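Long-range contacts in CCMAN5 (Cellulosimicrobium cellulans, PDB 2XSG), which probably hydrolyses alpha-mannosidic linkages as a calcium-dependent family 92 glycoside hydrolase, and enables mannose-6-phosphate modification of yeast-produced human lysosomal enzymes: residues P28-L36 with T282-L290; I614-I624 with G637-Y648. All coordinates share one frame; numbering follows the deposited sequence.

Contact 1: residues P28-L36 with T282-L290; sequences PAAQAPNGL and TRAEWNATL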
# COMPACT_ATOMS: atom_id res chain seq x y z
N PRO A 28 -9.93 -0.06 -9.45
CA PRO A 28 -10.94 0.98 -9.47
C PRO A 28 -12.09 0.71 -8.47
O PRO A 28 -13.07 1.44 -8.45
CB PRO A 28 -11.46 0.91 -10.90
CG PRO A 28 -11.40 -0.57 -11.21
CD PRO A 28 -10.15 -1.07 -10.51
N ALA A 29 -11.95 -0.34 -7.66
CA ALA A 29 -13.00 -0.80 -6.73
C ALA A 29 -13.65 0.28 -5.88
O ALA A 29 -12.98 1.20 -5.38
CB ALA A 29 -12.44 -1.89 -5.81
N ALA A 30 -14.96 0.16 -5.70
CA ALA A 30 -15.67 1.04 -4.77
C ALA A 30 -15.23 0.68 -3.34
O ALA A 30 -15.31 -0.48 -2.93
CB ALA A 30 -17.19 0.89 -4.92
N GLN A 31 -14.72 1.67 -2.62
CA GLN A 31 -14.27 1.43 -1.25
C GLN A 31 -14.30 2.68 -0.38
O GLN A 31 -14.14 3.80 -0.88
CB GLN A 31 -12.88 0.77 -1.23
CG GLN A 31 -11.79 1.47 -2.06
CD GLN A 31 -10.62 0.55 -2.31
OE1 GLN A 31 -10.73 -0.65 -2.12
NE2 GLN A 31 -9.49 1.10 -2.76
N ALA A 32 -14.53 2.48 0.92
CA ALA A 32 -14.47 3.59 1.88
C ALA A 32 -13.02 3.77 2.32
O ALA A 32 -12.19 2.88 2.07
CB ALA A 32 -15.36 3.30 3.08
N PRO A 33 -12.70 4.89 3.00
CA PRO A 33 -11.33 5.04 3.51
C PRO A 33 -10.92 3.85 4.41
O PRO A 33 -11.66 3.51 5.34
CB PRO A 33 -11.39 6.35 4.30
CG PRO A 33 -12.46 7.13 3.63
CD PRO A 33 -13.51 6.09 3.26
N ASN A 34 -9.79 3.22 4.10
CA ASN A 34 -9.33 2.03 4.84
C ASN A 34 -10.40 0.94 4.99
O ASN A 34 -10.46 0.24 5.98
CB ASN A 34 -8.78 2.43 6.22
CG ASN A 34 -7.51 3.23 6.12
OD1 ASN A 34 -6.41 2.67 6.04
ND2 ASN A 34 -7.64 4.55 6.11
N GLY A 35 -11.25 0.82 3.98
CA GLY A 35 -12.34 -0.14 4.02
C GLY A 35 -11.89 -1.57 3.84
O GLY A 35 -10.88 -1.86 3.17
N LEU A 36 -12.68 -2.46 4.45
CA LEU A 36 -12.54 -3.89 4.30
C LEU A 36 -13.23 -4.37 3.02
O LEU A 36 -12.67 -5.17 2.26
CB LEU A 36 -13.15 -4.58 5.52
CG LEU A 36 -13.30 -6.10 5.54
CD1 LEU A 36 -11.95 -6.76 5.59
CD2 LEU A 36 -14.15 -6.50 6.76
N THR A 282 -20.52 7.79 1.74
CA THR A 282 -19.13 7.40 1.58
C THR A 282 -18.35 8.48 0.83
O THR A 282 -17.18 8.71 1.14
CB THR A 282 -18.98 6.04 0.93
OG1 THR A 282 -19.64 5.06 1.75
CG2 THR A 282 -17.52 5.68 0.81
N ARG A 283 -19.00 9.14 -0.13
CA ARG A 283 -18.35 10.26 -0.84
C ARG A 283 -17.97 11.37 0.14
O ARG A 283 -16.87 11.90 0.07
CB ARG A 283 -19.18 10.82 -2.01
CG ARG A 283 -18.43 11.91 -2.81
CD ARG A 283 -19.35 12.69 -3.77
NE ARG A 283 -18.58 13.52 -4.70
CZ ARG A 283 -18.07 13.10 -5.87
NH1 ARG A 283 -18.24 11.84 -6.27
NH2 ARG A 283 -17.39 13.93 -6.63
N ALA A 284 -18.89 11.69 1.07
CA ALA A 284 -18.64 12.70 2.09
C ALA A 284 -17.53 12.28 3.05
O ALA A 284 -16.67 13.09 3.40
CB ALA A 284 -19.92 13.05 2.88
N GLU A 285 -17.56 11.03 3.48
CA GLU A 285 -16.46 10.49 4.27
C GLU A 285 -15.10 10.66 3.53
O GLU A 285 -14.10 11.03 4.16
CB GLU A 285 -16.74 9.03 4.66
CG GLU A 285 -15.68 8.41 5.54
CD GLU A 285 -15.97 6.95 5.89
OE1 GLU A 285 -17.10 6.47 5.59
OE2 GLU A 285 -15.06 6.29 6.47
N TRP A 286 -15.08 10.42 2.22
CA TRP A 286 -13.83 10.61 1.46
C TRP A 286 -13.41 12.07 1.43
O TRP A 286 -12.23 12.39 1.58
CB TRP A 286 -13.92 10.05 0.04
CG TRP A 286 -13.48 8.61 -0.04
CD1 TRP A 286 -14.26 7.53 -0.33
CD2 TRP A 286 -12.16 8.10 0.20
NE1 TRP A 286 -13.51 6.37 -0.31
CE2 TRP A 286 -12.22 6.70 0.03
CE3 TRP A 286 -10.94 8.69 0.57
CZ2 TRP A 286 -11.10 5.87 0.20
CZ3 TRP A 286 -9.81 7.87 0.73
CH2 TRP A 286 -9.90 6.48 0.54
N ASN A 287 -14.40 12.96 1.23
CA ASN A 287 -14.14 14.40 1.21
C ASN A 287 -13.56 14.93 2.53
O ASN A 287 -12.72 15.83 2.53
CB ASN A 287 -15.39 15.18 0.80
CG ASN A 287 -15.54 15.29 -0.71
OD1 ASN A 287 -14.56 15.31 -1.44
ND2 ASN A 287 -16.78 15.38 -1.17
N ALA A 288 -14.02 14.37 3.65
CA ALA A 288 -13.47 14.70 4.96
C ALA A 288 -12.03 14.19 5.10
O ALA A 288 -11.16 14.91 5.60
CB ALA A 288 -14.35 14.12 6.10
N THR A 289 -11.79 12.97 4.65
CA THR A 289 -10.45 12.37 4.68
C THR A 289 -9.47 13.12 3.77
O THR A 289 -8.38 13.53 4.20
CB THR A 289 -10.52 10.87 4.26
OG1 THR A 289 -11.35 10.15 5.19
CG2 THR A 289 -9.12 10.24 4.19
N LEU A 290 -9.86 13.31 2.51
CA LEU A 290 -9.04 14.08 1.58
C LEU A 290 -8.87 15.55 2.00
O LEU A 290 -7.81 16.14 1.80
CB LEU A 290 -9.61 13.99 0.15
CG LEU A 290 -9.81 12.59 -0.45
CD1 LEU A 290 -10.72 12.69 -1.66
CD2 LEU A 290 -8.51 11.91 -0.83
O HOH W 1 -14.06 3.64 6.47
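The irregular backbone around Ala-32 and Pro-33 runs past one side of the helix holding Thr-282 to Leu-290, with the CA atoms of Ala-32 and Thr-282 6.0 Å apart and those of Pro-33 and Trp-286 6.4 Å apart. Pro-33 lies flat over the indole: its CG stands 3.6 Å from the centroid of the Trp-286 six-membered ring, 11° off the ring normal, a CH-pi contact. At the indole edge, Trp-286 NE1 donates to Gln-31 O over 2.7 Å, nearly straight at 170°, with the oxygen in the ring plane and the N-H meeting a carbonyl lone pair. Face and edge are both engaged by consecutive parts of one loop, which fixes the tilt of the ring. Pro-33 is the second residue of a type II turn from Ala-32 to Gly-35, closed by Gly-35 N to Ala-32 O. This loop comes from the family's N-terminal region and helix 275-290 from the catalytic one, so the contact ties the two together; Tyr-316 of helix 306-318 also meets the indole. Were Trp-286 an alanine, Gln-31 O would probably lose its donor and a gap would open under the Pro-33 ring. Glu-285, its CG anti to the backbone N (chi1 -177°) and its chain extended, slants across the proline, OE2 3.6 Å from Pro-33 CD. A water donates to both Glu-285 OE2 and Pro-33 O. Thr-282 CG2 meets Ala-32 CA at 3.8 Å, while its OG1 bonds to Ala-140 O. Thr-289 OG1 sits 3.6 Å from Pro-33 CG and donates to Glu-285 O.

Contact 2: residues I614-I624 with G637-Y648; sequences IYTKETWNRYI and GEFTPPLKTKVY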
# COMPACT_ATOMS: atom_id res chain seq x y z
N ILE A 614 11.79 13.11 -10.22
CA ILE A 614 11.26 11.74 -10.13
C ILE A 614 9.73 11.77 -10.07
O ILE A 614 9.07 10.96 -10.71
CB ILE A 614 11.85 10.97 -8.91
CG1 ILE A 614 13.35 10.74 -9.10
CG2 ILE A 614 11.16 9.56 -8.72
CD1 ILE A 614 14.11 10.40 -7.80
N TYR A 615 9.18 12.70 -9.30
CA TYR A 615 7.74 12.65 -9.02
C TYR A 615 6.88 13.47 -9.98
O TYR A 615 5.68 13.22 -10.09
CB TYR A 615 7.45 13.05 -7.57
CG TYR A 615 7.97 12.05 -6.59
CD1 TYR A 615 7.22 10.93 -6.26
CD2 TYR A 615 9.22 12.23 -5.99
CE1 TYR A 615 7.69 9.99 -5.37
CE2 TYR A 615 9.71 11.29 -5.09
CZ TYR A 615 8.94 10.17 -4.77
OH TYR A 615 9.41 9.24 -3.87
N THR A 616 7.47 14.44 -10.69
CA THR A 616 6.64 15.32 -11.53
C THR A 616 7.16 15.53 -12.95
O THR A 616 6.51 16.22 -13.72
CB THR A 616 6.40 16.70 -10.90
OG1 THR A 616 7.57 17.51 -11.04
CG2 THR A 616 6.03 16.59 -9.44
N LYS A 617 8.30 14.93 -13.29
CA LYS A 617 8.94 15.10 -14.60
C LYS A 617 9.36 13.74 -15.18
O LYS A 617 9.07 12.69 -14.59
CB LYS A 617 10.16 16.02 -14.47
CG LYS A 617 9.85 17.42 -13.92
CD LYS A 617 11.13 18.23 -13.75
CE LYS A 617 10.86 19.64 -13.29
NZ LYS A 617 10.16 20.46 -14.32
N GLU A 618 10.01 13.76 -16.33
CA GLU A 618 10.61 12.58 -16.92
C GLU A 618 11.98 12.38 -16.32
O GLU A 618 12.71 13.34 -16.14
CB GLU A 618 10.80 12.75 -18.42
CG GLU A 618 9.53 12.83 -19.24
CD GLU A 618 9.79 12.47 -20.69
OE1 GLU A 618 10.95 12.65 -21.14
OE2 GLU A 618 8.87 11.97 -21.36
N THR A 619 12.31 11.14 -15.99
CA THR A 619 13.66 10.78 -15.55
C THR A 619 14.19 9.58 -16.31
O THR A 619 13.41 8.83 -16.92
CB THR A 619 13.71 10.40 -14.05
OG1 THR A 619 12.65 9.49 -13.75
CG2 THR A 619 13.61 11.64 -13.17
N TRP A 620 15.51 9.38 -16.25
CA TRP A 620 16.13 8.14 -16.71
C TRP A 620 15.83 6.99 -15.77
O TRP A 620 15.99 7.11 -14.56
CB TRP A 620 17.64 8.31 -16.83
CG TRP A 620 18.04 9.01 -18.09
CD1 TRP A 620 18.62 10.25 -18.19
CD2 TRP A 620 17.85 8.54 -19.43
NE1 TRP A 620 18.83 10.56 -19.51
CE2 TRP A 620 18.36 9.53 -20.29
CE3 TRP A 620 17.33 7.36 -19.98
CZ2 TRP A 620 18.36 9.38 -21.69
CZ3 TRP A 620 17.32 7.21 -21.37
CH2 TRP A 620 17.83 8.22 -22.21
N ASN A 621 15.36 5.89 -16.35
CA ASN A 621 15.06 4.69 -15.58
C ASN A 621 15.81 3.49 -16.12
O ASN A 621 15.57 3.05 -17.25
CB ASN A 621 13.56 4.43 -15.55
CG ASN A 621 12.85 5.38 -14.62
OD1 ASN A 621 12.71 5.10 -13.43
ND2 ASN A 621 12.47 6.55 -15.14
N ARG A 622 16.75 3.00 -15.31
CA ARG A 622 17.55 1.83 -15.64
C ARG A 622 16.91 0.54 -15.12
O ARG A 622 16.97 -0.51 -15.77
CB ARG A 622 18.99 1.98 -15.11
CG ARG A 622 19.84 0.71 -15.29
CD ARG A 622 21.31 0.89 -14.91
NE ARG A 622 22.02 -0.40 -14.97
CZ ARG A 622 23.30 -0.58 -14.64
NH1 ARG A 622 24.08 0.43 -14.26
NH2 ARG A 622 23.82 -1.80 -14.72
N TYR A 623 16.29 0.62 -13.94
CA TYR A 623 15.82 -0.59 -13.28
C TYR A 623 14.29 -0.76 -13.21
O TYR A 623 13.56 0.20 -13.00
CB TYR A 623 16.40 -0.67 -11.87
CG TYR A 623 17.93 -0.74 -11.82
CD1 TYR A 623 18.69 0.41 -11.63
CD2 TYR A 623 18.59 -1.96 -11.93
CE1 TYR A 623 20.08 0.35 -11.56
CE2 TYR A 623 19.99 -2.02 -11.87
CZ TYR A 623 20.72 -0.86 -11.68
OH TYR A 623 22.09 -0.91 -11.62
N ILE A 624 13.85 -2.00 -13.40
CA ILE A 624 12.47 -2.42 -13.10
C ILE A 624 12.49 -3.12 -11.74
O ILE A 624 13.54 -3.17 -11.10
CB ILE A 624 11.85 -3.34 -14.22
CG1 ILE A 624 12.83 -4.44 -14.65
CG2 ILE A 624 11.43 -2.48 -15.44
CD1 ILE A 624 12.23 -5.49 -15.60
N GLY A 637 16.69 -7.51 -14.61
CA GLY A 637 16.21 -6.45 -13.70
C GLY A 637 16.27 -5.03 -14.26
O GLY A 637 16.05 -4.05 -13.54
N GLU A 638 16.53 -4.92 -15.56
CA GLU A 638 16.69 -3.60 -16.16
C GLU A 638 15.79 -3.36 -17.38
O GLU A 638 15.39 -4.31 -18.06
CB GLU A 638 18.16 -3.38 -16.54
CG GLU A 638 19.10 -3.58 -15.36
CD GLU A 638 20.55 -3.24 -15.65
OE1 GLU A 638 20.83 -2.60 -16.67
OE2 GLU A 638 21.41 -3.62 -14.83
N PHE A 639 15.46 -2.08 -17.60
CA PHE A 639 14.96 -1.59 -18.89
C PHE A 639 16.10 -1.73 -19.91
O PHE A 639 17.17 -1.17 -19.70
CB PHE A 639 14.60 -0.09 -18.84
CG PHE A 639 13.35 0.25 -18.04
CD1 PHE A 639 12.10 0.26 -18.65
CD2 PHE A 639 13.44 0.62 -16.70
CE1 PHE A 639 10.95 0.61 -17.91
CE2 PHE A 639 12.30 0.98 -15.95
CZ PHE A 639 11.05 0.96 -16.56
N THR A 640 15.87 -2.46 -21.00
CA THR A 640 16.91 -2.65 -22.02
C THR A 640 16.36 -2.19 -23.37
O THR A 640 15.65 -2.94 -24.04
CB THR A 640 17.34 -4.12 -22.16
OG1 THR A 640 16.18 -4.90 -22.47
CG2 THR A 640 17.97 -4.65 -20.85
N PRO A 641 16.70 -0.95 -23.79
CA PRO A 641 17.60 -0.02 -23.13
C PRO A 641 16.95 0.77 -21.98
O PRO A 641 15.72 0.74 -21.84
CB PRO A 641 17.96 0.95 -24.26
CG PRO A 641 16.70 0.99 -25.12
CD PRO A 641 16.18 -0.41 -25.08
N PRO A 642 17.77 1.49 -21.18
CA PRO A 642 17.22 2.43 -20.22
C PRO A 642 16.23 3.40 -20.88
O PRO A 642 16.40 3.76 -22.04
CB PRO A 642 18.45 3.19 -19.74
CG PRO A 642 19.52 2.18 -19.79
CD PRO A 642 19.24 1.42 -21.07
N LEU A 643 15.23 3.84 -20.12
CA LEU A 643 14.11 4.59 -20.66
C LEU A 643 13.90 5.94 -19.94
O LEU A 643 13.89 6.00 -18.72
CB LEU A 643 12.86 3.71 -20.58
CG LEU A 643 11.48 4.18 -21.01
CD1 LEU A 643 11.34 4.06 -22.53
CD2 LEU A 643 10.40 3.35 -20.30
N LYS A 644 13.74 7.01 -20.71
CA LYS A 644 13.41 8.32 -20.14
C LYS A 644 11.91 8.51 -20.17
O LYS A 644 11.31 8.60 -21.25
CB LYS A 644 14.12 9.44 -20.90
CG LYS A 644 14.18 10.75 -20.11
CD LYS A 644 15.12 11.75 -20.76
CE LYS A 644 15.15 13.06 -20.00
NZ LYS A 644 15.58 14.17 -20.92
N THR A 645 11.30 8.59 -19.00
CA THR A 645 9.86 8.51 -18.88
C THR A 645 9.45 9.05 -17.52
O THR A 645 10.28 9.13 -16.61
CB THR A 645 9.38 7.03 -19.03
OG1 THR A 645 7.97 6.96 -18.90
CG2 THR A 645 10.05 6.13 -17.98
N LYS A 646 8.18 9.46 -17.39
CA LYS A 646 7.64 9.84 -16.09
C LYS A 646 7.44 8.58 -15.27
O LYS A 646 6.98 7.56 -15.79
CB LYS A 646 6.29 10.55 -16.21
CG LYS A 646 6.28 11.86 -16.96
CD LYS A 646 4.95 12.59 -16.68
CE LYS A 646 5.13 14.09 -16.56
NZ LYS A 646 3.78 14.75 -16.50
N VAL A 647 7.77 8.66 -13.99
CA VAL A 647 7.63 7.52 -13.08
C VAL A 647 6.16 7.41 -12.68
O VAL A 647 5.61 6.32 -12.60
CB VAL A 647 8.58 7.68 -11.87
CG1 VAL A 647 8.24 6.73 -10.72
CG2 VAL A 647 10.02 7.47 -12.31
N TYR A 648 5.55 8.56 -12.45
CA TYR A 648 4.16 8.67 -12.07
C TYR A 648 3.37 9.37 -13.18
O TYR A 648 3.75 10.48 -13.57
CB TYR A 648 4.04 9.53 -10.81
CG TYR A 648 4.52 8.86 -9.55
CD1 TYR A 648 5.87 8.86 -9.21
CD2 TYR A 648 3.62 8.27 -8.67
CE1 TYR A 648 6.33 8.25 -8.04
CE2 TYR A 648 4.06 7.67 -7.47
CZ TYR A 648 5.41 7.66 -7.17
OH TYR A 648 5.85 7.08 -6.01
O HOH W 2 7.02 11.19 -12.58
O HOH W 3 10.03 10.49 -13.32
O HOH W 4 4.40 12.84 -12.59
O HOH W 5 8.45 6.68 -4.92
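Thr-619 and Thr-645 form a hydrogen-bonded pair, as do Asn-621 and Leu-643, in an antiparallel ladder whose strand segments run at 147°. It belongs to a small three-stranded sheet, with 638-646 in the middle and 618-623 at one margin. Each pair exchanges two backbone bonds, so all four N-H groups and all four carbonyls are engaged. Beyond the corner at Thr-640 and Pro-641, Phe-639 N donates to Arg-622 O and Ile-624 N to Gly-637 O. Here Arg-622 grips Glu-638 side-on: NE gives to OE1 and NH2 to OE2, each 3.0 Å, but the guanidinium and carboxylate planes stand 69° apart and NE meets OE1 from above the carboxylate plane. Lys-580 adds a second salt bridge to OE1, which would probably stabilise the carboxylate charge. Tyr-623 OH lies over the guanidinium and bonds to Ala-527 O. Ile-624 CG2 rests over the Phe-639 ring, 3.7 Å from its centroid, and Lys-644 CB covers the six-membered ring of Trp-620. Asn-621, with CG anti to the carbonyl carbon, turns ND2 toward Thr-619 OG1 and gives to it at 3.3 Å. Where the strands part, waters take over: one accepts from Tyr-648 N, another from Val-647 N at 3.0 Å while bonding Thr-619 OG1, and both lie within bonding distance of Ile-614 O and Lys-617 O. Tyr-615 and Tyr-648 lie side by side, their rings oblique at 32°, with CD1 of Tyr-615 and CE1 of Tyr-648 3.3 Å apart. Tyr-648 OH, bonded also to Met-666 O, accepts from a water that sits 2.9 Å from Tyr-615 OH.

Overall arrangement
The two contacts are separate pieces of the fold: their centres lie 31 Å apart and their nearest atoms about 15 Å, and both segments of contact 1 come earlier in the chain than those of contact 2. Contact 1 bridges the N-terminal and catalytic regions, its segments 246 residues apart at their closest ends; contact 2, with a span of 13, joins neighbouring parts of the catalytic region. Contact 2 lies near the metal site: the Ile-624 side chain is about 10 Å from the calcium ion bound by Asn-588, Glu-589 and Asp-662, and Gly-637 is about 13 Å from a bound bis-tris propane molecule. Neither contact supplies a calcium ligand.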